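Local coordinates for 5-carboxymethyl-2-hydroxymuconate semialdehyde dehydrogenase (PDB 2D4E) that catalyses the NAD-dependent oxidation of 5-carboxymethyl-2-hydroxymuconate semialdehyde to the corresponding acid, as a member of the aldehyde dehydrogenase family, at the interface of chains A and B. Numbering follows the deposited sequence. Chains: chain A/B, 5-carboxymethyl-2-hydroxymuconate semialdehyde dehydrogenase.

The interface of chains A and B. Residues chain A 119, 295, 299, 343-344; chain B 511-513.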
loop_
_atom_site.group_PDB
_atom_site.type_symbol
_atom_site.label_atom_id
_atom_site.label_comp_id
_atom_site.label_asym_id
_atom_site.label_seq_id
_atom_site.Cartn_x
_atom_site.Cartn_y
_atom_site.Cartn_z
ATOM N N ARG A 119 27.001 9.007 -27.819
ATOM C CA ARG A 119 25.619 9.470 -27.834
ATOM C C ARG A 119 24.703 8.576 -26.994
ATOM O O ARG A 119 23.521 8.877 -26.808
ATOM C CB ARG A 119 25.106 9.559 -29.273
ATOM C CG ARG A 119 23.978 10.559 -29.441
ATOM C CD ARG A 119 23.949 11.130 -30.849
ATOM N NE ARG A 119 23.366 10.217 -31.828
ATOM C CZ ARG A 119 22.086 9.857 -31.847
ATOM N NH1 ARG A 119 21.247 10.325 -30.933
ATOM N NH2 ARG A 119 21.643 9.025 -32.780
ATOM N N PHE A 295 15.355 2.462 -33.558
ATOM C CA PHE A 295 16.172 2.726 -32.385
ATOM C C PHE A 295 16.234 1.560 -31.395
ATOM O O PHE A 295 17.311 1.201 -30.926
ATOM C CB PHE A 295 15.671 3.985 -31.664
ATOM C CG PHE A 295 16.430 4.304 -30.407
ATOM C CD1 PHE A 295 15.987 3.834 -29.170
ATOM C CD2 PHE A 295 17.603 5.050 -30.460
ATOM C CE1 PHE A 295 16.704 4.099 -28.004
ATOM C CE2 PHE A 295 18.334 5.323 -29.298
ATOM C CZ PHE A 295 17.884 4.848 -28.068
ATOM N N SER A 299 20.126 0.639 -31.363
ATOM C CA SER A 299 20.832 1.404 -30.333
ATOM C C SER A 299 21.572 0.389 -29.460
ATOM O O SER A 299 21.210 -0.791 -29.447
ATOM C CB SER A 299 19.846 2.211 -29.477
ATOM O OG SER A 299 18.930 1.364 -28.804
ATOM N N GLU A 343 26.272 6.325 -34.704
ATOM C CA GLU A 343 25.021 5.764 -34.208
ATOM C C GLU A 343 25.238 4.308 -33.781
ATOM O O GLU A 343 24.737 3.874 -32.738
ATOM C CB GLU A 343 23.939 5.887 -35.286
ATOM C CG GLU A 343 23.466 7.329 -35.448
ATOM C CD GLU A 343 22.570 7.556 -36.646
ATOM O OE1 GLU A 343 21.827 8.558 -36.638
ATOM O OE2 GLU A 343 22.609 6.753 -37.597
ATOM N N VAL A 344 26.006 3.568 -34.576
ATOM C CA VAL A 344 26.323 2.175 -34.263
ATOM C C VAL A 344 27.839 1.947 -34.287
ATOM O O VAL A 344 28.507 2.223 -35.290
ATOM C CB VAL A 344 25.631 1.205 -35.255
ATOM C CG1 VAL A 344 26.272 -0.172 -35.191
ATOM C CG2 VAL A 344 24.142 1.102 -34.910
ATOM N N PRO B 511 14.523 9.084 -30.063
ATOM C CA PRO B 511 15.819 9.373 -30.685
ATOM C C PRO B 511 15.810 8.960 -32.152
ATOM O O PRO B 511 15.298 7.896 -32.499
ATOM C CB PRO B 511 16.795 8.533 -29.860
ATOM C CG PRO B 511 16.135 8.455 -28.524
ATOM C CD PRO B 511 14.693 8.206 -28.892
ATOM N N LYS B 512 16.377 9.800 -33.008
ATOM C CA LYS B 512 16.419 9.506 -34.435
ATOM C C LYS B 512 17.702 8.786 -34.840
ATOM O O LYS B 512 18.809 9.276 -34.607
ATOM C CB LYS B 512 16.276 10.799 -35.242
ATOM C CG LYS B 512 15.055 11.627 -34.868
ATOM C CD LYS B 512 13.774 10.808 -34.940
ATOM C CE LYS B 512 12.567 11.640 -34.535
ATOM N NZ LYS B 512 12.389 12.810 -35.440
ATOM N N PHE B 513 17.536 7.612 -35.441
ATOM C CA PHE B 513 18.650 6.798 -35.906
ATOM C C PHE B 513 18.467 6.582 -37.401
ATOM O O PHE B 513 17.366 6.270 -37.854
ATOM C CB PHE B 513 18.655 5.440 -35.195
ATOM C CG PHE B 513 19.677 5.322 -34.094
ATOM C CD1 PHE B 513 19.835 6.338 -33.152
ATOM C CD2 PHE B 513 20.464 4.178 -33.984
ATOM C CE1 PHE B 513 20.763 6.215 -32.115
ATOM C CE2 PHE B 513 21.391 4.045 -32.952
ATOM C CZ PHE B 513 21.541 5.066 -32.014
#
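The ring of B:Phe513 slots between A:Phe295 on one face and the CB methylene of A:Glu343 on the other, docking the C-terminal tail of chain B on chain A. Edge-to-face geometry governs the aromatic pair: the ring planes stand 85° apart, and CD2 of A:Phe295 lies 3.7 Å from CD1 of B:Phe513, over the rim of that ring's face. On the opposite face, CB of A:Glu343 lies 3.9 Å from CE2 of B:Phe513. The far end of the ring reaches backbone, with CE2 3.4 Å from the carbonyl O of A:Glu343 and the CA of A:Ser299 close by. Two residues earlier in the tail, B:Pro511 lays CB 3.6 Å from CE2 of A:Phe295; its CG sits over the rim of one face of that ring, and A:Ser299 CB over the rim of the opposite face. An alanine in place of B:Phe513 would probably leave the A:Phe295 edge and the A:Glu343 methylene without their shared partner.

The guanidinium of A:Arg119 leans over the CD1–CE1 rim of B:Phe513 from the A:Glu343 side, its plane turned 58° from the ring, but this side chain is poorly ordered. Its NH2 makes at most a weak hydrogen bond to the carbonyl O of B:Lys512 and a long salt bridge, 3.9 Å, to the carboxylate OE1 of A:Glu343. The A:Glu343 chain runs extended beyond CG, carrying OE1 past the backbone of B:Phe513.

Behind the aromatic pair, with OG set between the backbone N and the carbonyl carbon (chi1 61°), the A:Ser299 hydroxyl turns back to donate a 2.7 Å hydrogen bond to the carbonyl O of A:Phe295, tying helix 286-298 to 3-10 helix 299-302. A:Arg119 begins helix 118-136; the chain B tail follows strand 496-504. Two-fold symmetry repeats the contact, which probably helps hold the dimer together if the deposited assembly is biological.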